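Local structure of class B carbapenemase GOB-18 (Elizabethkingia meningoseptica, 5K0W) at residues Ile93-Gln98 against Asp158-Gly163; Tyr45-Tyr50 against Pro75-Asn80; Ala99-Thr104 against Gly142-Pro147; His171-Thr176 against Ala223-Val228. The protein is a dizinc class B3 metallo-beta-lactamase that probably hydrolyses beta-lactam antibiotics, carbapenems among them. All coordinates share one frame; numbering follows the deposited sequence.

Contact 1. Residues Ile93-Gln98 against Asp158-Gly163; sequences ILLLTQ and DKIKLG. With ZN (zinc ion), chain D.
Ile93 pushes its CD1 methyl into the angle between Ile160 and Leu162 and makes most of this contact with a single atom. It meets Leu162 tip to tip, 4.1 Å from CD1, and lies 4.0 Å both from CB of Leu162 and from CG2 of Ile160, whose side chain it crosses obliquely. With CG1 anti to the carbonyl carbon (chi1 -56°) and the chain nearly extended beyond it (chi2 153°), Ile93 carries CD1 well out from its strand. Two residues on, Leu95 points to the same side, and its CD1 lies 4.3 Å from CD1 of Ile160. Branched aliphatic side chains suit this place because the strand axes stay 10.0 Å apart and only side chains can bridge the gap. This is the interior of the alpha-beta/beta-alpha sandwich of the metallo-beta-lactamases: strand 91-95 belongs to one sheet, strand 159-162 is an outermost strand of the other, and the two run at 146° to each other. Further out, Leu95 rests on Ile64, Ile66 and Tyr119 of its own sheet and on Leu167 of the facing one, while Lys161 turns away. Past the end of strand 91-95 the chain reaches the metal site, where Gln98 binds a zinc ion through OE1 at 2.0 Å. Its NE2 is hydrogen-bonded to Asn199 OD1, which probably helps to set which end of the amide faces the metal.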
loop_
_atom_site.group_PDB
_atom_site.type_symbol
_atom_site.label_atom_id
_atom_site.label_comp_id
_atom_site.label_asym_id
_atom_site.label_seq_id
_atom_site.Cartn_x
_atom_site.Cartn_y
_atom_site.Cartn_z
ATOM N N ILE A 93 11.782 5.686 7.400
ATOM C CA ILE A 93 10.324 5.671 7.596
ATOM C C ILE A 93 9.636 4.489 6.890
ATOM O O ILE A 93 9.895 4.211 5.728
ATOM C CB ILE A 93 9.674 7.039 7.194
ATOM C CG1 ILE A 93 10.296 8.229 7.967
ATOM C CG2 ILE A 93 8.140 7.024 7.387
ATOM C CD1 ILE A 93 10.236 9.534 7.257
ATOM N N LEU A 94 8.714 3.846 7.592
ATOM C CA LEU A 94 7.895 2.760 7.060
ATOM C C LEU A 94 6.440 3.255 6.947
ATOM O O LEU A 94 5.915 3.803 7.917
ATOM C CB LEU A 94 7.987 1.514 7.966
ATOM C CG LEU A 94 9.335 0.789 7.945
ATOM C CD1 LEU A 94 9.599 0.063 9.243
ATOM C CD2 LEU A 94 9.424 -0.159 6.755
ATOM N N LEU A 95 5.819 3.120 5.754
ATOM C CA LEU A 95 4.428 3.541 5.494
ATOM C C LEU A 95 3.550 2.401 4.941
ATOM O O LEU A 95 4.073 1.403 4.439
ATOM C CB LEU A 95 4.345 4.805 4.615
ATOM C CG LEU A 95 5.107 6.054 5.112
ATOM C CD1 LEU A 95 5.154 7.131 4.037
ATOM C CD2 LEU A 95 4.470 6.640 6.354
ATOM N N LEU A 96 2.214 2.553 5.056
ATOM C CA LEU A 96 1.217 1.550 4.682
ATOM C C LEU A 96 0.061 2.109 3.890
ATOM O O LEU A 96 -0.444 3.175 4.234
ATOM C CB LEU A 96 0.611 0.977 5.972
ATOM C CG LEU A 96 1.109 -0.356 6.491
ATOM C CD1 LEU A 96 0.274 -0.779 7.673
ATOM C CD2 LEU A 96 1.066 -1.426 5.404
ATOM N N THR A 97 -0.455 1.342 2.926
ATOM C CA THR A 97 -1.647 1.771 2.190
ATOM C C THR A 97 -2.904 1.076 2.727
ATOM O O THR A 97 -4.010 1.554 2.473
ATOM C CB THR A 97 -1.487 1.617 0.665
ATOM O OG1 THR A 97 -1.211 0.253 0.351
ATOM C CG2 THR A 97 -0.428 2.547 0.082
ATOM N N GLN A 98 -2.731 -0.055 3.456
ATOM C CA GLN A 98 -3.797 -0.864 4.045
ATOM C C GLN A 98 -3.204 -1.859 5.067
ATOM O O GLN A 98 -2.103 -2.370 4.847
ATOM C CB GLN A 98 -4.615 -1.604 2.957
ATOM C CG GLN A 98 -3.775 -2.437 1.995
ATOM C CD GLN A 98 -4.609 -3.408 1.201
ATOM O OE1 GLN A 98 -5.014 -4.463 1.709
ATOM N NE2 GLN A 98 -4.824 -3.103 -0.092
ATOM N N ASP A 158 -2.045 14.873 6.346
ATOM C CA ASP A 158 -0.815 14.971 7.140
ATOM C C ASP A 158 0.379 14.799 6.241
ATOM O O ASP A 158 0.347 13.957 5.355
ATOM C CB ASP A 158 -0.791 13.956 8.297
ATOM C CG ASP A 158 -1.651 14.341 9.504
ATOM O OD1 ASP A 158 -2.140 15.485 9.548
ATOM O OD2 ASP A 158 -1.798 13.503 10.424
ATOM N N LYS A 159 1.405 15.629 6.446
ATOM C CA LYS A 159 2.644 15.643 5.677
ATOM C C LYS A 159 3.756 14.825 6.349
ATOM O O LYS A 159 3.974 14.955 7.556
ATOM C CB LYS A 159 3.101 17.092 5.431
ATOM C CG LYS A 159 2.492 17.758 4.200
ATOM C CD LYS A 159 1.168 18.449 4.490
ATOM C CE LYS A 159 0.648 19.241 3.316
ATOM N NZ LYS A 159 -0.169 18.409 2.392
ATOM N N ILE A 160 4.442 13.965 5.570
ATOM C CA ILE A 160 5.588 13.147 6.013
ATOM C C ILE A 160 6.779 13.715 5.238
ATOM O O ILE A 160 6.740 13.783 3.996
ATOM C CB ILE A 160 5.420 11.611 5.757
ATOM C CG1 ILE A 160 4.086 11.047 6.320
ATOM C CG2 ILE A 160 6.626 10.817 6.281
ATOM C CD1 ILE A 160 3.047 10.724 5.244
ATOM N N LYS A 161 7.806 14.166 5.962
ATOM C CA LYS A 161 8.964 14.791 5.322
ATOM C C LYS A 161 10.283 14.093 5.644
ATOM O O LYS A 161 10.509 13.695 6.783
ATOM C CB LYS A 161 9.020 16.292 5.654
ATOM C CG LYS A 161 7.715 17.050 5.385
ATOM C CD LYS A 161 7.820 18.538 5.687
ATOM C CE LYS A 161 7.865 19.381 4.432
ATOM N NZ LYS A 161 6.570 20.061 4.162
ATOM N N LEU A 162 11.137 13.929 4.630
ATOM C CA LEU A 162 12.467 13.310 4.714
ATOM C C LEU A 162 13.219 13.869 3.522
ATOM O O LEU A 162 12.808 13.647 2.380
ATOM C CB LEU A 162 12.369 11.760 4.662
ATOM C CG LEU A 162 13.636 10.961 4.984
ATOM C CD1 LEU A 162 13.937 10.977 6.463
ATOM C CD2 LEU A 162 13.519 9.539 4.504
ATOM N N GLY A 163 14.235 14.677 3.786
ATOM C CA GLY A 163 14.957 15.379 2.729
ATOM C C GLY A 163 14.044 16.395 2.065
ATOM O O GLY A 163 13.212 17.010 2.741
HETATM ZN ZN ZN D . -6.369 -5.945 1.373
HETATM O O HOH W 1 -5.727 -6.374 -0.553
HETATM O O HOH W 2 -7.578 -7.759 1.013
#

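Contact 2. Residues Tyr45-Tyr50 against Pro75-Asn80; sequences YYVGTY and PIIKAN
Asn80 and Val47 make the one direct hydrogen bond of this contact, from ND2 of Asn80 to the carbonyl O of Val47 at 2.8 Å. Asn80 CG is anti to the carbonyl carbon (chi1 -76°), which brings ND2 to that oxygen. The bond is almost straight at the hydrogen (170°), and the acceptor lies close to the Asn80 amide plane, yet the donor stands 68° out of the carbonyl plane, above it and not on a lone pair. Asn80 OD1 is turned to a bound glycerol, probably from the crystallisation liquor. Within the loop, Tyr46 OH donates to Thr49 O at 2.7 Å and ties the Tyr46 ring to the backbone three residues on.

The apolar contacts flank the bond. CG2 of Val47 meets CG2 of Ile77 at 4.0 Å, the two side chains crossing at about a right angle. Thr49 turns its methyl CG2 to CG2 of Ile76, again at 4.0 Å, while its OG1 is engaged by Trp31 O and Leu52 N. Helix 73-83 is thereby seated on the loop that follows strand 44-46. Beta-branched residues give compact methyl surfaces here, and the chemistry implies a mainly apolar seat in which Asn80 satisfies a buried carbonyl.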
loop_
_atom_site.group_PDB
_atom_site.type_symbol
_atom_site.label_atom_id
_atom_site.label_comp_id
_atom_site.label_asym_id
_atom_site.label_seq_id
_atom_site.Cartn_x
_atom_site.Cartn_y
_atom_site.Cartn_z
ATOM N N TYR A 45 11.061 3.825 -6.699
ATOM C CA TYR A 45 11.450 2.519 -7.196
ATOM C C TYR A 45 10.466 1.456 -6.743
ATOM O O TYR A 45 9.940 1.546 -5.634
ATOM C CB TYR A 45 12.874 2.149 -6.675
ATOM C CG TYR A 45 13.983 3.077 -7.127
ATOM C CD1 TYR A 45 14.264 4.255 -6.434
ATOM C CD2 TYR A 45 14.790 2.753 -8.219
ATOM C CE1 TYR A 45 15.272 5.123 -6.858
ATOM C CE2 TYR A 45 15.802 3.611 -8.651
ATOM C CZ TYR A 45 16.033 4.797 -7.972
ATOM O OH TYR A 45 17.019 5.642 -8.400
ATOM N N TYR A 46 10.243 0.431 -7.582
ATOM C CA TYR A 46 9.400 -0.708 -7.248
ATOM C C TYR A 46 10.337 -1.782 -6.684
ATOM O O TYR A 46 11.268 -2.211 -7.377
ATOM C CB TYR A 46 8.664 -1.233 -8.498
ATOM C CG TYR A 46 7.666 -2.337 -8.210
ATOM C CD1 TYR A 46 8.053 -3.675 -8.215
ATOM C CD2 TYR A 46 6.340 -2.045 -7.923
ATOM C CE1 TYR A 46 7.149 -4.691 -7.905
ATOM C CE2 TYR A 46 5.423 -3.052 -7.639
ATOM C CZ TYR A 46 5.831 -4.374 -7.620
ATOM O OH TYR A 46 4.912 -5.363 -7.349
ATOM N N VAL A 47 10.121 -2.193 -5.425
ATOM C CA VAL A 47 10.954 -3.205 -4.748
ATOM C C VAL A 47 10.115 -4.411 -4.260
ATOM O O VAL A 47 10.639 -5.301 -3.577
ATOM C CB VAL A 47 11.874 -2.606 -3.634
ATOM C CG1 VAL A 47 12.957 -1.704 -4.221
ATOM C CG2 VAL A 47 11.074 -1.877 -2.558
ATOM N N GLY A 48 8.832 -4.428 -4.654
ATOM C CA GLY A 48 7.865 -5.458 -4.296
ATOM C C GLY A 48 8.066 -6.779 -4.990
ATOM O O GLY A 48 9.055 -6.978 -5.698
ATOM N N THR A 49 7.137 -7.702 -4.758
ATOM C CA THR A 49 7.149 -9.040 -5.362
ATOM C C THR A 49 6.380 -8.951 -6.676
ATOM O O THR A 49 5.992 -7.848 -7.083
ATOM C CB THR A 49 6.496 -10.094 -4.425
ATOM O OG1 THR A 49 5.089 -9.833 -4.286
ATOM C CG2 THR A 49 7.187 -10.236 -3.085
ATOM N N TYR A 50 6.125 -10.104 -7.323
ATOM C CA TYR A 50 5.392 -10.145 -8.585
ATOM C C TYR A 50 4.055 -9.405 -8.515
ATOM O O TYR A 50 3.776 -8.603 -9.393
ATOM C CB TYR A 50 5.251 -11.581 -9.133
ATOM C CG TYR A 50 4.935 -11.608 -10.612
ATOM C CD1 TYR A 50 5.942 -11.456 -11.564
ATOM C CD2 TYR A 50 3.623 -11.725 -11.062
ATOM C CE1 TYR A 50 5.656 -11.454 -12.928
ATOM C CE2 TYR A 50 3.324 -11.731 -12.424
ATOM C CZ TYR A 50 4.341 -11.577 -13.353
ATOM O OH TYR A 50 4.045 -11.573 -14.696
ATOM N N PRO A 75 12.992 -11.431 2.735
ATOM C CA PRO A 75 14.271 -11.603 2.032
ATOM C C PRO A 75 14.258 -11.017 0.618
ATOM O O PRO A 75 15.269 -10.441 0.213
ATOM C CB PRO A 75 14.459 -13.120 2.000
ATOM C CG PRO A 75 13.117 -13.684 2.166
ATOM C CD PRO A 75 12.391 -12.746 3.051
ATOM N N ILE A 76 13.101 -11.122 -0.102
ATOM C CA ILE A 76 12.877 -10.607 -1.462
ATOM C C ILE A 76 13.045 -9.083 -1.535
ATOM O O ILE A 76 13.796 -8.608 -2.382
ATOM C CB ILE A 76 11.512 -11.068 -2.051
ATOM C CG1 ILE A 76 11.462 -12.605 -2.227
ATOM C CG2 ILE A 76 11.208 -10.343 -3.391
ATOM C CD1 ILE A 76 10.056 -13.188 -2.493
ATOM N N ILE A 77 12.337 -8.324 -0.668
ATOM C CA ILE A 77 12.403 -6.855 -0.652
ATOM C C ILE A 77 13.802 -6.401 -0.315
ATOM O O ILE A 77 14.333 -5.525 -0.995
ATOM C CB ILE A 77 11.286 -6.198 0.206
ATOM C CG1 ILE A 77 9.911 -6.523 -0.403
ATOM C CG2 ILE A 77 11.470 -4.665 0.325
ATOM C CD1 ILE A 77 8.817 -6.568 0.522
ATOM N N LYS A 78 14.426 -7.051 0.672
ATOM C CA LYS A 78 15.797 -6.763 1.093
ATOM C C LYS A 78 16.766 -6.961 -0.067
ATOM O O LYS A 78 17.598 -6.091 -0.304
ATOM C CB LYS A 78 16.178 -7.631 2.293
ATOM C CG LYS A 78 16.418 -6.812 3.553
ATOM C CD LYS A 78 16.254 -7.623 4.813
ATOM C CE LYS A 78 17.319 -8.659 5.064
ATOM N NZ LYS A 78 16.845 -9.711 6.005
ATOM N N ALA A 79 16.587 -8.050 -0.834
ATOM C CA ALA A 79 17.405 -8.409 -1.996
ATOM C C ALA A 79 17.201 -7.421 -3.145
ATOM O O ALA A 79 18.181 -7.047 -3.807
ATOM C CB ALA A 79 17.073 -9.821 -2.454
ATOM N N ASN A 80 15.934 -7.007 -3.377
ATOM C CA ASN A 80 15.540 -6.043 -4.410
ATOM C C ASN A 80 16.164 -4.672 -4.119
ATOM O O ASN A 80 16.702 -4.045 -5.039
ATOM C CB ASN A 80 14.010 -5.935 -4.513
ATOM C CG ASN A 80 13.315 -7.087 -5.217
ATOM O OD1 ASN A 80 13.938 -7.961 -5.820
ATOM N ND2 ASN A 80 11.984 -7.098 -5.179
#

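Contact 3. Residues Ala99-Thr104 against Gly142-Pro147; sequences AHYDHT and GVTFKP. With ZN (zinc ion), chain C; ZN (zinc ion), chain D.
Thr104 sits over one face of the Phe145 ring, its OG1 3.1 Å above the ring plane and over the centre. Its CB makes a CH-pi contact, 4.0 Å from the Phe145 centroid and 14° off the ring normal. OG1 takes the position between the backbone N and the carbonyl carbon (chi1 65°), from which it also gives a weak hydrogen bond to His100 O. A threonine suits the place because one small side chain serves both ring and helix. Tyr101 completes the close part: its CB lies 4.0 Å from CB of Phe145 and 3.4 Å from Thr144 O, and its side chain crosses that of Thr144 at about a right angle. Leu128 packs against both Thr104 and Phe145.

The turn 101-104 and the residue before it belong to the metal-binding motif Gln98-x-His100-x-Asp102-His103, with Gln98 where most relatives have the first histidine of HxHxDH. His100, at the N-cap, through ND1 binds the zinc ion that Gln98 and His175 also hold; Asp102 OD2 and His103 NE2 bind the other with His241, and water 1 bridges the two metals.

Away from the ring, the contact is looser and runs through water. Water 3 accepts from Tyr101 N and is 2.7 Å from Thr144 OG1, while water 4 donates both to Thr104 O and to Lys146 O. The exposed Lys146 reaches outward to a salt bridge with Asp109.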
loop_
_atom_site.group_PDB
_atom_site.type_symbol
_atom_site.label_atom_id
_atom_site.label_comp_id
_atom_site.label_asym_id
_atom_site.label_seq_id
_atom_site.Cartn_x
_atom_site.Cartn_y
_atom_site.Cartn_z
ATOM N N ALA A 99 -3.941 -2.134 6.175
ATOM C CA ALA A 99 -3.493 -3.036 7.253
ATOM C C ALA A 99 -3.927 -4.490 7.089
ATOM O O ALA A 99 -4.636 -5.047 7.940
ATOM C CB ALA A 99 -3.889 -2.494 8.623
ATOM N N HIS A 100 -3.479 -5.107 5.976
ATOM C CA HIS A 100 -3.688 -6.522 5.662
ATOM C C HIS A 100 -2.327 -7.193 5.565
ATOM O O HIS A 100 -1.381 -6.555 5.086
ATOM C CB HIS A 100 -4.471 -6.680 4.361
ATOM C CG HIS A 100 -5.941 -6.447 4.491
ATOM N ND1 HIS A 100 -6.711 -6.134 3.399
ATOM C CD2 HIS A 100 -6.735 -6.491 5.583
ATOM C CE1 HIS A 100 -7.942 -6.000 3.856
ATOM N NE2 HIS A 100 -8.007 -6.226 5.158
ATOM N N TYR A 101 -2.215 -8.461 6.040
ATOM C CA TYR A 101 -0.976 -9.274 6.058
ATOM C C TYR A 101 -0.153 -9.242 4.754
ATOM O O TYR A 101 1.072 -9.351 4.809
ATOM C CB TYR A 101 -1.244 -10.726 6.513
ATOM C CG TYR A 101 -1.830 -11.615 5.445
ATOM C CD1 TYR A 101 -3.182 -11.570 5.140
ATOM C CD2 TYR A 101 -1.030 -12.505 4.734
ATOM C CE1 TYR A 101 -3.725 -12.372 4.137
ATOM C CE2 TYR A 101 -1.566 -13.323 3.732
ATOM C CZ TYR A 101 -2.916 -13.246 3.435
ATOM O OH TYR A 101 -3.461 -14.046 2.462
ATOM N N ASP A 102 -0.827 -9.106 3.595
ATOM C CA ASP A 102 -0.169 -9.065 2.289
ATOM C C ASP A 102 0.534 -7.715 1.999
ATOM O O ASP A 102 1.125 -7.558 0.936
ATOM C CB ASP A 102 -1.124 -9.503 1.157
ATOM C CG ASP A 102 -2.369 -8.657 0.994
ATOM O OD1 ASP A 102 -3.043 -8.379 2.020
ATOM O OD2 ASP A 102 -2.713 -8.327 -0.169
ATOM N N HIS A 103 0.500 -6.759 2.945
ATOM C CA HIS A 103 1.209 -5.474 2.845
ATOM C C HIS A 103 1.927 -5.152 4.169
ATOM O O HIS A 103 2.759 -4.244 4.204
ATOM C CB HIS A 103 0.260 -4.320 2.450
ATOM C CG HIS A 103 -0.625 -4.631 1.280
ATOM N ND1 HIS A 103 -0.200 -4.443 -0.024
ATOM C CD2 HIS A 103 -1.866 -5.160 1.260
ATOM C CE1 HIS A 103 -1.202 -4.837 -0.785
ATOM N NE2 HIS A 103 -2.225 -5.275 -0.057
ATOM N N THR A 104 1.607 -5.909 5.252
ATOM C CA THR A 104 2.167 -5.706 6.597
ATOM C C THR A 104 3.040 -6.865 7.103
ATOM O O THR A 104 3.593 -6.750 8.193
ATOM C CB THR A 104 1.021 -5.541 7.629
ATOM O OG1 THR A 104 0.289 -6.762 7.697
ATOM C CG2 THR A 104 0.074 -4.406 7.310
ATOM N N GLY A 142 -7.488 -14.829 12.969
ATOM C CA GLY A 142 -6.656 -14.590 14.138
ATOM C C GLY A 142 -5.499 -13.640 13.875
ATOM O O GLY A 142 -5.716 -12.503 13.446
ATOM N N VAL A 143 -4.257 -14.101 14.160
ATOM C CA VAL A 143 -3.032 -13.319 13.946
ATOM C C VAL A 143 -2.439 -13.747 12.609
ATOM O O VAL A 143 -1.863 -14.840 12.517
ATOM C CB VAL A 143 -2.014 -13.436 15.119
ATOM C CG1 VAL A 143 -0.746 -12.637 14.835
ATOM C CG2 VAL A 143 -2.624 -13.003 16.447
ATOM N N THR A 144 -2.615 -12.907 11.577
ATOM C CA THR A 144 -2.132 -13.157 10.205
ATOM C C THR A 144 -0.755 -12.545 9.936
ATOM O O THR A 144 -0.130 -12.858 8.925
ATOM C CB THR A 144 -3.156 -12.697 9.154
ATOM O OG1 THR A 144 -3.701 -11.438 9.538
ATOM C CG2 THR A 144 -4.258 -13.709 8.927
ATOM N N PHE A 145 -0.290 -11.668 10.824
ATOM C CA PHE A 145 1.002 -11.012 10.681
ATOM C C PHE A 145 1.531 -10.599 12.047
ATOM O O PHE A 145 0.737 -10.367 12.971
ATOM C CB PHE A 145 0.905 -9.799 9.727
ATOM C CG PHE A 145 0.079 -8.637 10.224
ATOM C CD1 PHE A 145 -1.281 -8.557 9.938
ATOM C CD2 PHE A 145 0.671 -7.591 10.916
ATOM C CE1 PHE A 145 -2.032 -7.463 10.360
ATOM C CE2 PHE A 145 -0.083 -6.507 11.354
ATOM C CZ PHE A 145 -1.429 -6.442 11.064
ATOM N N LYS A 146 2.874 -10.487 12.168
ATOM C CA LYS A 146 3.551 -10.083 13.410
ATOM C C LYS A 146 3.064 -8.706 13.809
ATOM O O LYS A 146 3.282 -7.755 13.057
ATOM C CB LYS A 146 5.077 -10.020 13.224
ATOM C CG LYS A 146 5.837 -11.331 13.307
ATOM C CD LYS A 146 7.273 -11.081 12.804
ATOM C CE LYS A 146 8.261 -12.158 13.156
ATOM N NZ LYS A 146 9.639 -11.607 13.258
ATOM N N PRO A 147 2.383 -8.565 14.966
ATOM C CA PRO A 147 1.909 -7.234 15.377
ATOM C C PRO A 147 3.026 -6.191 15.464
ATOM O O PRO A 147 4.162 -6.532 15.777
ATOM C CB PRO A 147 1.251 -7.502 16.736
ATOM C CG PRO A 147 1.820 -8.779 17.194
ATOM C CD PRO A 147 2.012 -9.580 15.966
HETATM ZN ZN ZN C . -3.692 -6.572 -0.818
HETATM ZN ZN ZN D . -6.369 -5.945 1.373
HETATM O O HOH W 3 -4.503 -9.763 7.585
HETATM O O HOH W 4 4.674 -7.256 10.795
HETATM O O HOH W 1 -5.727 -6.374 -0.553
HETATM O O HOH W 2 -7.578 -7.759 1.013
#

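Contact 4. Residues His171-Thr176 against Ala223-Val228; sequences HHPGHT and AYTFGV. With ZN (zinc ion), chain D.
His171 begins the contact with its carbonyl O, which lies at the edge of the Tyr224 ring, in its plane and 3.4 Å from CE1. The His171 imidazole looks elsewhere: ND1 is hydrogen-bonded to Asp121, and one face is covered by CD of Pro173. His172 follows, its CB 3.7 Å from CG2 of Thr225, a methyl set anti to the backbone N while OG1 stands anti to the carbonyl carbon (chi1 -60°). His172 ND1 is held by Ser181, while the CD2 side of the ring meets Val228, 3.6 Å from CG1. Pro173 suits its place because the ring gives CD as a rigid apolar surface both to the His171 ring face and to Tyr224, 4.2 Å from CD1. Its carbonyl O is 2.8 Å from Thr225 OG1, which is hydrogen-bonded to Asp221 O within its own helix. Gly174, at a positive phi (126°) that glycine favours, leads the chain on to His175, whose NE2 binds zinc beside Gln98 and His100. The segment thus links strand 165-171 to strand 180-187 while lying against helix 218-230, which packs its other flank, through Ala223 and Phe226, on helix 265-284.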
loop_
_atom_site.group_PDB
_atom_site.type_symbol
_atom_site.label_atom_id
_atom_site.label_comp_id
_atom_site.label_asym_id
_atom_site.label_seq_id
_atom_site.Cartn_x
_atom_site.Cartn_y
_atom_site.Cartn_z
ATOM N N HIS A 171 -6.528 9.933 3.242
ATOM C CA HIS A 171 -7.386 8.959 3.898
ATOM C C HIS A 171 -8.427 8.433 2.903
ATOM O O HIS A 171 -9.280 9.196 2.425
ATOM C CB HIS A 171 -8.043 9.603 5.123
ATOM C CG HIS A 171 -8.834 8.662 5.988
ATOM N ND1 HIS A 171 -8.248 7.552 6.589
ATOM C CD2 HIS A 171 -10.128 8.725 6.375
ATOM C CE1 HIS A 171 -9.211 6.965 7.278
ATOM N NE2 HIS A 171 -10.356 7.630 7.179
ATOM N N HIS A 172 -8.300 7.140 2.534
ATOM C CA HIS A 172 -9.187 6.446 1.596
ATOM C C HIS A 172 -9.751 5.169 2.254
ATOM O O HIS A 172 -9.331 4.061 1.886
ATOM C CB HIS A 172 -8.435 6.149 0.289
ATOM C CG HIS A 172 -8.095 7.381 -0.511
ATOM N ND1 HIS A 172 -7.017 7.403 -1.372
ATOM C CD2 HIS A 172 -8.700 8.594 -0.548
ATOM C CE1 HIS A 172 -6.986 8.622 -1.886
ATOM N NE2 HIS A 172 -7.983 9.368 -1.429
ATOM N N PRO A 173 -10.660 5.288 3.267
ATOM C CA PRO A 173 -11.137 4.079 3.970
ATOM C C PRO A 173 -12.082 3.170 3.180
ATOM O O PRO A 173 -12.494 3.494 2.075
ATOM C CB PRO A 173 -11.797 4.645 5.231
ATOM C CG PRO A 173 -12.264 6.000 4.835
ATOM C CD PRO A 173 -11.257 6.514 3.848
ATOM N N GLY A 174 -12.404 2.031 3.767
ATOM C CA GLY A 174 -13.303 1.054 3.182
ATOM C C GLY A 174 -12.647 -0.298 3.130
ATOM O O GLY A 174 -13.073 -1.214 3.816
ATOM N N HIS A 175 -11.598 -0.438 2.317
ATOM C CA HIS A 175 -10.891 -1.696 2.178
ATOM C C HIS A 175 -10.418 -2.166 3.570
ATOM O O HIS A 175 -10.509 -3.350 3.903
ATOM C CB HIS A 175 -9.760 -1.567 1.159
ATOM C CG HIS A 175 -9.118 -2.878 0.826
ATOM N ND1 HIS A 175 -9.613 -3.691 -0.185
ATOM C CD2 HIS A 175 -8.057 -3.493 1.408
ATOM C CE1 HIS A 175 -8.823 -4.759 -0.205
ATOM N NE2 HIS A 175 -7.873 -4.685 0.741
ATOM N N THR A 176 -9.924 -1.222 4.365
ATOM C CA THR A 176 -9.563 -1.322 5.775
ATOM C C THR A 176 -10.085 0.019 6.331
ATOM O O THR A 176 -10.339 0.956 5.548
ATOM C CB THR A 176 -8.062 -1.574 6.044
ATOM O OG1 THR A 176 -7.298 -0.463 5.602
ATOM C CG2 THR A 176 -7.544 -2.867 5.448
ATOM N N ALA A 223 -18.144 5.486 0.306
ATOM C CA ALA A 223 -18.858 6.556 -0.387
ATOM C C ALA A 223 -18.009 7.836 -0.444
ATOM O O ALA A 223 -17.892 8.440 -1.515
ATOM C CB ALA A 223 -20.211 6.808 0.257
ATOM N N TYR A 224 -17.357 8.192 0.680
ATOM C CA TYR A 224 -16.468 9.340 0.755
ATOM C C TYR A 224 -15.291 9.076 -0.208
ATOM O O TYR A 224 -15.064 9.873 -1.123
ATOM C CB TYR A 224 -15.986 9.516 2.202
ATOM C CG TYR A 224 -14.748 10.377 2.369
ATOM C CD1 TYR A 224 -13.470 9.809 2.361
ATOM C CD2 TYR A 224 -14.854 11.746 2.599
ATOM C CE1 TYR A 224 -12.329 10.597 2.521
ATOM C CE2 TYR A 224 -13.723 12.540 2.778
ATOM C CZ TYR A 224 -12.461 11.964 2.737
ATOM O OH TYR A 224 -11.352 12.761 2.924
ATOM N N THR A 225 -14.591 7.915 -0.009
ATOM C CA THR A 225 -13.450 7.407 -0.770
ATOM C C THR A 225 -13.627 7.541 -2.269
ATOM O O THR A 225 -12.707 8.031 -2.921
ATOM C CB THR A 225 -13.064 6.006 -0.298
ATOM O OG1 THR A 225 -12.739 6.106 1.070
ATOM C CG2 THR A 225 -11.835 5.447 -1.021
ATOM N N PHE A 226 -14.800 7.147 -2.813
ATOM C CA PHE A 226 -15.066 7.277 -4.251
ATOM C C PHE A 226 -15.134 8.742 -4.670
ATOM O O PHE A 226 -14.553 9.113 -5.699
ATOM C CB PHE A 226 -16.308 6.479 -4.695
ATOM C CG PHE A 226 -16.124 4.968 -4.691
ATOM C CD1 PHE A 226 -15.285 4.346 -5.611
ATOM C CD2 PHE A 226 -16.847 4.164 -3.820
ATOM C CE1 PHE A 226 -15.141 2.952 -5.621
ATOM C CE2 PHE A 226 -16.683 2.782 -3.825
ATOM C CZ PHE A 226 -15.835 2.185 -4.725
ATOM N N GLY A 227 -15.747 9.571 -3.828
ATOM C CA GLY A 227 -15.848 11.003 -4.084
ATOM C C GLY A 227 -14.488 11.669 -4.187
ATOM O O GLY A 227 -14.162 12.272 -5.207
ATOM N N VAL A 228 -13.677 11.529 -3.144
ATOM C CA VAL A 228 -12.344 12.126 -3.017
ATOM C C VAL A 228 -11.321 11.587 -4.065
ATOM O O VAL A 228 -10.523 12.361 -4.601
ATOM C CB VAL A 228 -11.882 12.055 -1.524
ATOM C CG1 VAL A 228 -11.645 10.622 -1.058
ATOM C CG2 VAL A 228 -10.662 12.930 -1.254
HETATM ZN ZN ZN D . -6.369 -5.945 1.373
HETATM O O HOH W 1 -5.727 -6.374 -0.553
HETATM O O HOH W 2 -7.578 -7.759 1.013
#

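Contacts 1, 2 and 3 are buried, whereas contact 4 is only partly so, with Tyr224 exposed to solvent. Contact 1 is purely aliphatic, as befits the space between the sheets; contacts 2 and 4 join a helix to a loop with polar groups set among methyls, and contact 3 mixes an aromatic face with bridging waters. Contacts 1 and 2 reach the same sheet, helix 73-83 leading on to strand 91-95. Contacts 1, 3 and 4 converge on one zinc ion through Gln98, His100 and His175, although their centres lie 19 to 21 Å apart. Contact 2 supplies no ligand and does not touch the others; its centre is about 28 Å from that of contact 4.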